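Local coordinates for protein putative N-acetylneuraminate lyase ([Ruminococcus] gnavus ATCC 29149, PDB 6RB7) that is of unassigned function but belongs to the dihydrodipicolinate synthetase family and folds as a (beta/alpha)8 barrel, at residues A[44-49]-A[81-87]; A[96-100]-A[127-133]; A[159-165]-A[190-194]. All coordinates share one frame; numbering follows the deposited sequence.

Contact 1 (A[44-49]-A[81-87]); sequences AFYACY and SGECIYQ
Ser-81 meets Ala-44 through its methylene, CB to CB 3.6 Å, at the C-terminal mouth of a (beta/alpha)8 barrel, where the loops that follow strands 41-43 and 74-77 run side by side. The hydroxyl of Ser-81 serves another partner, Tyr-288, while its carbonyl oxygen lies near the plane of the Tyr-46 ring, off the CD1 edge. Gly-82 brings its CA within 3.3 Å of Phe-45 O, a close approach of backbone to backbone. Glu-83 follows, its chain extended beyond CG, passing alongside the Ala-47 methyl and presenting both carboxylate oxygens. OE1 accepts from Tyr-49 OH at 2.7 Å, the hydroxyl standing well above the carboxylate plane (60° out of it), and also takes Arg-307 N; OE2 forms a salt bridge with Lys-292. One water ties the loops together: it accepts from Ala-47 N (2.9 Å) and donates to Ser-81 O and Glu-83 OE2 (2.8 Å each). The 3-10 turn 84-86 faces a second subunit, whose Asn-116 and Asn-117 bond to Ile-85 O and Tyr-86 O. Finally, in one of two conformers of Gln-87, and therefore doubtfully, NE2 makes a weak hydrogen bond of 3.3 Å to Tyr-49 OH.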
loop_
_atom_site.group_PDB
_atom_site.type_symbol
_atom_site.label_atom_id
_atom_site.label_comp_id
_atom_site.label_asym_id
_atom_site.label_seq_id
_atom_site.Cartn_x
_atom_site.Cartn_y
_atom_site.Cartn_z
ATOM N N ALA A 44 -11.712 -4.958 -25.118
ATOM C CA ALA A 44 -10.825 -6.116 -24.927
ATOM C C ALA A 44 -11.513 -7.354 -25.478
ATOM O O ALA A 44 -12.681 -7.624 -25.196
ATOM C CB ALA A 44 -10.472 -6.298 -23.485
ATOM N N PHE A 45 -10.790 -8.080 -26.291
ATOM C CA PHE A 45 -11.231 -9.341 -26.895
ATOM C C PHE A 45 -11.095 -10.464 -25.881
ATOM O O PHE A 45 -10.035 -10.613 -25.245
ATOM C CB PHE A 45 -10.377 -9.609 -28.118
ATOM C CG PHE A 45 -10.949 -10.632 -29.075
ATOM C CD1 PHE A 45 -11.849 -10.230 -30.043
ATOM C CD2 PHE A 45 -10.550 -11.951 -29.014
ATOM C CE1 PHE A 45 -12.369 -11.163 -30.918
ATOM C CE2 PHE A 45 -11.075 -12.885 -29.888
ATOM C CZ PHE A 45 -11.997 -12.485 -30.847
ATOM N N TYR A 46 -12.139 -11.254 -25.683
ATOM C CA TYR A 46 -12.109 -12.347 -24.687
ATOM C C TYR A 46 -11.405 -13.586 -25.246
ATOM O O TYR A 46 -11.311 -13.793 -26.476
ATOM C CB TYR A 46 -13.531 -12.698 -24.238
ATOM C CG TYR A 46 -14.306 -11.516 -23.729
ATOM C CD1 TYR A 46 -13.761 -10.688 -22.760
ATOM C CD2 TYR A 46 -15.531 -11.152 -24.270
ATOM C CE1 TYR A 46 -14.447 -9.575 -22.304
ATOM C CE2 TYR A 46 -16.237 -10.068 -23.801
ATOM C CZ TYR A 46 -15.685 -9.251 -22.828
ATOM O OH TYR A 46 -16.386 -8.163 -22.343
ATOM N N ALA A 47 -10.917 -14.410 -24.322
ATOM C CA ALA A 47 -10.425 -15.771 -24.636
ATOM C C ALA A 47 -11.593 -16.635 -25.075
ATOM O O ALA A 47 -12.562 -16.755 -24.329
ATOM C CB ALA A 47 -9.674 -16.380 -23.491
ATOM N N CYS A 48 -11.491 -17.248 -26.252
ATOM C CA CYS A 48 -12.552 -18.112 -26.816
ATOM C C CYS A 48 -12.024 -19.541 -26.844
ATOM O O CYS A 48 -11.071 -19.833 -27.629
ATOM C CB CYS A 48 -12.903 -17.661 -28.216
ATOM S SG CYS A 48 -13.559 -15.977 -28.291
ATOM N N TYR A 49 -12.621 -20.410 -26.031
ATOM C CA TYR A 49 -12.168 -21.793 -25.887
ATOM C C TYR A 49 -13.229 -22.765 -26.391
ATOM O O TYR A 49 -14.407 -22.454 -26.438
ATOM C CB TYR A 49 -11.842 -22.143 -24.443
ATOM C CG TYR A 49 -10.858 -21.219 -23.759
ATOM C CD1 TYR A 49 -9.520 -21.209 -24.097
ATOM C CD2 TYR A 49 -11.280 -20.446 -22.690
ATOM C CE1 TYR A 49 -8.611 -20.405 -23.423
ATOM C CE2 TYR A 49 -10.380 -19.635 -22.007
ATOM C CZ TYR A 49 -9.045 -19.650 -22.355
ATOM O OH TYR A 49 -8.138 -18.825 -21.728
ATOM N N SER A 81 -7.659 -9.175 -19.995
ATOM C CA SER A 81 -9.105 -9.495 -20.123
ATOM C C SER A 81 -9.284 -10.647 -21.103
ATOM O O SER A 81 -10.324 -11.291 -21.054
ATOM C CB SER A 81 -9.895 -8.248 -20.542
ATOM O OG SER A 81 -9.813 -7.237 -19.556
ATOM N N GLY A 82 -8.323 -10.845 -22.017
ATOM C CA GLY A 82 -8.257 -12.011 -22.907
ATOM C C GLY A 82 -7.485 -13.171 -22.322
ATOM O O GLY A 82 -7.096 -14.088 -23.059
ATOM N N GLU A 83 -7.223 -13.151 -21.025
ATOM C CA GLU A 83 -6.580 -14.261 -20.284
ATOM C C GLU A 83 -5.150 -14.496 -20.751
ATOM O O GLU A 83 -4.665 -15.612 -20.653
ATOM C CB GLU A 83 -7.452 -15.512 -20.333
ATOM C CG GLU A 83 -8.820 -15.260 -19.735
ATOM C CD GLU A 83 -9.819 -16.407 -19.859
ATOM O OE1 GLU A 83 -9.406 -17.555 -19.665
ATOM O OE2 GLU A 83 -11.016 -16.125 -20.070
ATOM N N CYS A 84 -4.452 -13.453 -21.184
ATOM C CA CYS A 84 -3.103 -13.636 -21.780
ATOM C C CYS A 84 -2.143 -14.231 -20.757
ATOM O O CYS A 84 -1.258 -15.010 -21.162
ATOM C CB CYS A 84 -2.513 -12.367 -22.363
ATOM S SG CYS A 84 -2.161 -11.044 -21.189
ATOM N N ILE A 85 -2.288 -13.879 -19.487
ATOM C CA ILE A 85 -1.423 -14.391 -18.391
ATOM C C ILE A 85 -1.424 -15.922 -18.462
ATOM O O ILE A 85 -0.451 -16.546 -18.119
ATOM C CB ILE A 85 -1.982 -13.860 -17.040
ATOM C CG1 ILE A 85 -1.887 -12.333 -17.004
ATOM C CG2 ILE A 85 -1.273 -14.495 -15.834
ATOM C CD1 ILE A 85 -0.478 -11.837 -17.033
ATOM N N TYR A 86 -2.546 -16.515 -18.865
ATOM C CA TYR A 86 -2.817 -17.957 -18.773
ATOM C C TYR A 86 -2.613 -18.680 -20.112
ATOM O O TYR A 86 -2.919 -19.884 -20.203
ATOM C CB TYR A 86 -4.219 -18.197 -18.236
ATOM C CG TYR A 86 -4.498 -17.432 -16.968
ATOM C CD1 TYR A 86 -3.700 -17.619 -15.846
ATOM C CD2 TYR A 86 -5.454 -16.443 -16.916
ATOM C CE1 TYR A 86 -3.883 -16.889 -14.697
ATOM C CE2 TYR A 86 -5.687 -15.745 -15.753
ATOM C CZ TYR A 86 -4.890 -15.940 -14.640
ATOM O OH TYR A 86 -5.071 -15.178 -13.514
ATOM N N GLN A 87 -2.116 -17.976 -21.131
ATOM C CA GLN A 87 -2.026 -18.521 -22.499
ATOM C C GLN A 87 -0.572 -18.708 -22.884
ATOM O O GLN A 87 0.284 -17.970 -22.379
ATOM C CB GLN A 87 -2.782 -17.652 -23.491
ATOM C CG GLN A 87 -4.272 -17.873 -23.306
ATOM C CD GLN A 87 -5.123 -16.994 -24.179
ATOM O OE1 GLN A 87 -4.602 -16.215 -24.975
ATOM N NE2 GLN A 87 -6.434 -17.130 -24.044
HETATM O O HOH W 1 -11.526 -13.774 -21.517
#

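Contact 2 (A[96-100]-A[127-133]); sequences LENVM and HAEGLGV
Buried Leu-96 supplies the tightly packed part of this contact, its branched side chain reaching the end of the neighbouring helix. Because CG lies anti to the backbone N (chi1 -177°), the isobutyl group extends between three partners: CD2 meets buried Ala-128 (CB, 3.8 Å) and Val-133 (CG1, 3.9 Å), while CG lies 3.9 Å from Leu-131 CD1, the two leucine side chains sliding past each other in opposite directions. Met-100 lengthens this apolar seam by one helical turn, CG to Leu-131 CB 4.1 Å. Its doubly bent chain then brings CE to 3.4 Å from Leu-131 O, beside a Schellman motif in which exposed Gly-132, with positive phi, leaves the helix. That end belongs to the looser side, as does the partly exposed pair His-127 and Glu-97, which cross at about a right angle; His-127 NE2 donates to Glu-97 OE2 at 2.8 Å (N-H...O 166°). OE2 sits near the ring plane and is met on its anti side, 25° out of the carboxylate plane; its charge would probably stabilise a protonated imidazole. Adjacent helices 89-103 and 118-130 are thereby joined over strand 108-112, whose Val-109 touches Leu-96, Met-100 and Val-133, while Val-99 turns to helix 57-70.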
loop_
_atom_site.group_PDB
_atom_site.type_symbol
_atom_site.label_atom_id
_atom_site.label_comp_id
_atom_site.label_asym_id
_atom_site.label_seq_id
_atom_site.Cartn_x
_atom_site.Cartn_y
_atom_site.Cartn_z
ATOM N N LEU A 96 -4.844 -14.402 -32.578
ATOM C CA LEU A 96 -4.669 -13.220 -33.440
ATOM C C LEU A 96 -4.866 -13.620 -34.925
ATOM O O LEU A 96 -5.482 -12.851 -35.651
ATOM C CB LEU A 96 -3.320 -12.567 -33.201
ATOM C CG LEU A 96 -3.091 -11.293 -33.993
ATOM C CD1 LEU A 96 -4.094 -10.190 -33.574
ATOM C CD2 LEU A 96 -1.668 -10.814 -33.782
ATOM N N GLU A 97 -4.382 -14.785 -35.311
ATOM C CA GLU A 97 -4.587 -15.262 -36.702
ATOM C C GLU A 97 -6.075 -15.314 -37.021
ATOM O O GLU A 97 -6.453 -14.896 -38.116
ATOM C CB GLU A 97 -3.923 -16.626 -36.872
ATOM C CG GLU A 97 -2.434 -16.513 -36.923
ATOM C CD GLU A 97 -1.675 -17.830 -36.801
ATOM O OE1 GLU A 97 -2.319 -18.887 -36.710
ATOM O OE2 GLU A 97 -0.430 -17.791 -36.735
ATOM N N ASN A 98 -6.894 -15.827 -36.112
ATOM C CA ASN A 98 -8.346 -15.984 -36.344
ATOM C C ASN A 98 -9.066 -14.644 -36.283
ATOM O O ASN A 98 -10.017 -14.459 -37.031
ATOM C CB ASN A 98 -8.899 -17.073 -35.457
ATOM C CG ASN A 98 -8.506 -18.441 -36.005
ATOM O OD1 ASN A 98 -9.090 -18.875 -37.010
ATOM N ND2 ASN A 98 -7.501 -19.078 -35.404
ATOM N N VAL A 99 -8.611 -13.691 -35.481
ATOM C CA VAL A 99 -9.163 -12.315 -35.563
ATOM C C VAL A 99 -8.905 -11.740 -36.949
ATOM O O VAL A 99 -9.819 -11.201 -37.602
ATOM C CB VAL A 99 -8.565 -11.419 -34.452
ATOM C CG1 VAL A 99 -8.959 -9.960 -34.701
ATOM C CG2 VAL A 99 -9.019 -11.927 -33.088
ATOM N N MET A 100 -7.667 -11.819 -37.385
ATOM C CA MET A 100 -7.252 -11.110 -38.628
ATOM C C MET A 100 -7.905 -11.801 -39.828
ATOM O O MET A 100 -8.178 -11.098 -40.798
ATOM C CB MET A 100 -5.731 -11.090 -38.746
ATOM C CG MET A 100 -5.026 -10.288 -37.646
ATOM S SD MET A 100 -5.649 -8.607 -37.421
ATOM C CE MET A 100 -4.915 -7.780 -38.837
ATOM N N HIS A 127 5.288 -11.744 -34.869
ATOM C CA HIS A 127 4.118 -12.434 -35.445
ATOM C C HIS A 127 3.015 -11.414 -35.744
ATOM O O HIS A 127 2.389 -11.477 -36.832
ATOM C CB HIS A 127 3.695 -13.570 -34.531
ATOM C CG HIS A 127 2.432 -14.229 -34.934
ATOM N ND1 HIS A 127 1.205 -13.816 -34.438
ATOM C CD2 HIS A 127 2.204 -15.287 -35.741
ATOM C CE1 HIS A 127 0.282 -14.622 -34.927
ATOM N NE2 HIS A 127 0.861 -15.538 -35.729
ATOM N N ALA A 128 2.757 -10.494 -34.806
ATOM C CA ALA A 128 1.700 -9.484 -34.964
ATOM C C ALA A 128 2.014 -8.547 -36.130
ATOM O O ALA A 128 1.104 -8.232 -36.926
ATOM C CB ALA A 128 1.479 -8.744 -33.644
ATOM N N GLU A 129 3.253 -8.092 -36.252
ATOM C CA GLU A 129 3.638 -7.212 -37.369
ATOM C C GLU A 129 3.469 -8.006 -38.682
ATOM O O GLU A 129 2.997 -7.436 -39.693
ATOM C CB GLU A 129 5.036 -6.671 -37.196
ATOM C CG GLU A 129 5.421 -5.811 -38.376
ATOM C CD GLU A 129 6.635 -4.930 -38.166
ATOM O OE1 GLU A 129 6.558 -3.960 -37.416
ATOM O OE2 GLU A 129 7.647 -5.219 -38.790
ATOM N N GLY A 130 3.773 -9.276 -38.670
ATOM C CA GLY A 130 3.604 -10.135 -39.862
ATOM C C GLY A 130 2.161 -10.191 -40.325
ATOM O O GLY A 130 1.916 -10.380 -41.544
ATOM N N LEU A 131 1.196 -10.046 -39.418
ATOM C CA LEU A 131 -0.245 -10.059 -39.759
ATOM C C LEU A 131 -0.784 -8.658 -40.039
ATOM O O LEU A 131 -1.985 -8.559 -40.315
ATOM C CB LEU A 131 -1.015 -10.704 -38.596
ATOM C CG LEU A 131 -0.779 -12.204 -38.439
ATOM C CD1 LEU A 131 -1.578 -12.707 -37.254
ATOM C CD2 LEU A 131 -1.218 -12.962 -39.692
ATOM N N GLY A 132 0.012 -7.604 -39.863
ATOM C CA GLY A 132 -0.405 -6.234 -40.203
ATOM C C GLY A 132 -1.375 -5.655 -39.183
ATOM O O GLY A 132 -2.282 -4.871 -39.551
ATOM N N VAL A 133 -1.140 -5.929 -37.903
ATOM C CA VAL A 133 -1.955 -5.263 -36.858
ATOM C C VAL A 133 -1.667 -3.755 -36.914
ATOM O O VAL A 133 -0.593 -3.318 -37.385
ATOM C CB VAL A 133 -1.664 -5.828 -35.457
ATOM C CG1 VAL A 133 -1.976 -7.300 -35.381
ATOM C CG2 VAL A 133 -0.252 -5.521 -35.011
#

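Contact 3 (A[159-165]-A[190-194]); sequences SAAAPNT and KNPNV
Asn-193, which has the largest surface buried here, reaches over to Pro-163 and donates from ND2 to its carbonyl O at 2.8 Å. The oxygen lies in the plane of the amide, but the amide nitrogen stands far above the carbonyl plane (74° out of it), so no lone pair points along the bond. The CB of Asn-193 also rests 3.5 Å from Thr-165 O. Ser-159, second in buried surface, receives Asn-191 ND2 on its OG at 3.0 Å in a nearly straight bond (168°) that runs in the amide plane. A chi1 of 176° points the amide of Asn-191 away from its own N, and OD1 accepts from Asn-193 N at 2.9 Å, which makes an Asx turn. Here two type I beta turns of a (beta/alpha)8 barrel, Ala-162 to Thr-165 and Asn-191 to Val-194, stand next to each other, leading into the adjacent parallel strands 166-171 and 194-199. A backbone hydrogen bond between Asn-193 and Phe-167 continues the pairing into the sheet. Between the turns a water sits 2.7 Å from Ser-159 OG and 2.8 Å from Ala-162 O. That water is also 2.7 Å from Thr-165 O, and it accepts a weak bond from Asn-193 ND2.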
loop_
_atom_site.group_PDB
_atom_site.type_symbol
_atom_site.label_atom_id
_atom_site.label_comp_id
_atom_site.label_asym_id
_atom_site.label_seq_id
_atom_site.Cartn_x
_atom_site.Cartn_y
_atom_site.Cartn_z
ATOM N N SER A 159 9.312 -3.542 -29.022
ATOM C CA SER A 159 9.063 -2.608 -30.135
ATOM C C SER A 159 10.045 -2.916 -31.289
ATOM O O SER A 159 9.609 -2.869 -32.463
ATOM C CB SER A 159 9.180 -1.200 -29.657
ATOM O OG SER A 159 9.030 -0.278 -30.750
ATOM N N ALA A 160 11.300 -3.211 -30.988
ATOM C CA ALA A 160 12.322 -3.446 -32.047
ATOM C C ALA A 160 11.988 -4.728 -32.826
ATOM O O ALA A 160 12.487 -4.858 -33.960
ATOM C CB ALA A 160 13.688 -3.553 -31.412
ATOM N N ALA A 161 11.225 -5.659 -32.262
ATOM C CA ALA A 161 10.815 -6.902 -32.952
ATOM C C ALA A 161 9.662 -6.617 -33.926
ATOM O O ALA A 161 9.375 -7.485 -34.752
ATOM C CB ALA A 161 10.447 -7.981 -31.961
ATOM N N ALA A 162 8.975 -5.478 -33.767
ATOM C CA ALA A 162 7.881 -5.011 -34.646
ATOM C C ALA A 162 8.184 -3.575 -35.013
ATOM O O ALA A 162 7.458 -2.638 -34.657
ATOM C CB ALA A 162 6.541 -5.141 -33.977
ATOM N N PRO A 163 9.308 -3.344 -35.718
ATOM C CA PRO A 163 9.848 -1.998 -35.832
ATOM C C PRO A 163 9.041 -1.044 -36.706
ATOM O O PRO A 163 9.376 0.154 -36.721
ATOM C CB PRO A 163 11.242 -2.257 -36.413
ATOM C CG PRO A 163 11.063 -3.498 -37.218
ATOM C CD PRO A 163 10.145 -4.367 -36.385
ATOM N N ASN A 164 8.051 -1.556 -37.427
ATOM C CA ASN A 164 7.188 -0.740 -38.312
ATOM C C ASN A 164 5.808 -0.584 -37.691
ATOM O O ASN A 164 4.895 -0.161 -38.412
ATOM C CB ASN A 164 7.077 -1.423 -39.683
ATOM C CG ASN A 164 8.450 -1.581 -40.287
ATOM O OD1 ASN A 164 9.103 -0.567 -40.547
ATOM N ND2 ASN A 164 8.917 -2.818 -40.434
ATOM N N THR A 165 5.641 -0.934 -36.409
ATOM C CA THR A 165 4.306 -1.042 -35.784
ATOM C C THR A 165 4.168 -0.034 -34.638
ATOM O O THR A 165 5.042 0.026 -33.782
ATOM C CB THR A 165 4.003 -2.472 -35.349
ATOM O OG1 THR A 165 4.095 -3.347 -36.481
ATOM C CG2 THR A 165 2.601 -2.622 -34.823
ATOM N N LYS A 190 11.076 8.765 -26.604
ATOM C CA LYS A 190 12.264 8.762 -27.503
ATOM C C LYS A 190 12.106 7.727 -28.606
ATOM O O LYS A 190 12.761 7.866 -29.650
ATOM C CB LYS A 190 13.543 8.492 -26.728
ATOM C CG LYS A 190 13.941 9.602 -25.770
ATOM C CD LYS A 190 15.129 9.284 -24.938
ATOM C CE LYS A 190 15.502 10.430 -24.020
ATOM N NZ LYS A 190 16.624 10.027 -23.135
ATOM N N ASN A 191 11.281 6.698 -28.385
ATOM C CA ASN A 191 10.991 5.674 -29.403
ATOM C C ASN A 191 9.842 6.214 -30.251
ATOM O O ASN A 191 8.714 6.368 -29.754
ATOM C CB ASN A 191 10.597 4.357 -28.726
ATOM C CG ASN A 191 10.181 3.263 -29.672
ATOM O OD1 ASN A 191 9.814 3.537 -30.809
ATOM N ND2 ASN A 191 10.236 2.024 -29.178
ATOM N N PRO A 192 10.037 6.494 -31.539
ATOM C CA PRO A 192 9.006 7.155 -32.345
ATOM C C PRO A 192 7.779 6.263 -32.584
ATOM O O PRO A 192 6.766 6.790 -32.954
ATOM C CB PRO A 192 9.728 7.445 -33.691
ATOM C CG PRO A 192 10.801 6.444 -33.747
ATOM C CD PRO A 192 11.270 6.242 -32.312
ATOM N N ASN A 193 7.902 4.957 -32.386
ATOM C CA ASN A 193 6.762 4.033 -32.567
ATOM C C ASN A 193 5.765 4.154 -31.415
ATOM O O ASN A 193 4.623 3.750 -31.592
ATOM C CB ASN A 193 7.194 2.579 -32.707
ATOM C CG ASN A 193 7.913 2.360 -34.026
ATOM O OD1 ASN A 193 8.228 3.320 -34.728
ATOM N ND2 ASN A 193 8.249 1.132 -34.327
ATOM N N VAL A 194 6.179 4.667 -30.269
ATOM C CA VAL A 194 5.240 4.817 -29.107
ATOM C C VAL A 194 4.183 5.851 -29.495
ATOM O O VAL A 194 4.529 6.994 -29.780
ATOM C CB VAL A 194 5.975 5.180 -27.819
ATOM C CG1 VAL A 194 4.997 5.483 -26.701
ATOM C CG2 VAL A 194 6.901 4.018 -27.394
HETATM O O HOH W 2 6.957 -1.160 -32.282
#

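The three contacts follow one another round a single barrel. Contact 1 lies at the C-terminal ends of the strands, whereas the turns of contact 3 lead into strands at their N-terminal ends; their centres are 24 Å apart and their nearest atoms about 16 Å. Contact 2, with its centre 16 Å from each of the others, bridges them: Phe-45 CZ of contact 1 packs on Val-99 CG2 at 3.8 Å, and Glu-129 OE1 probably hydrogen-bonds Thr-165 OG1 at 2.7 Å and Asn-164 N at 2.8 Å in contact 3. Tris and glycerol, probably from crystallisation, lie about 4 Å from the side chains of Ser-81 and Met-100 respectively; bicine meets Ala-260, Gly-261 and Lys-262, outside the contacts.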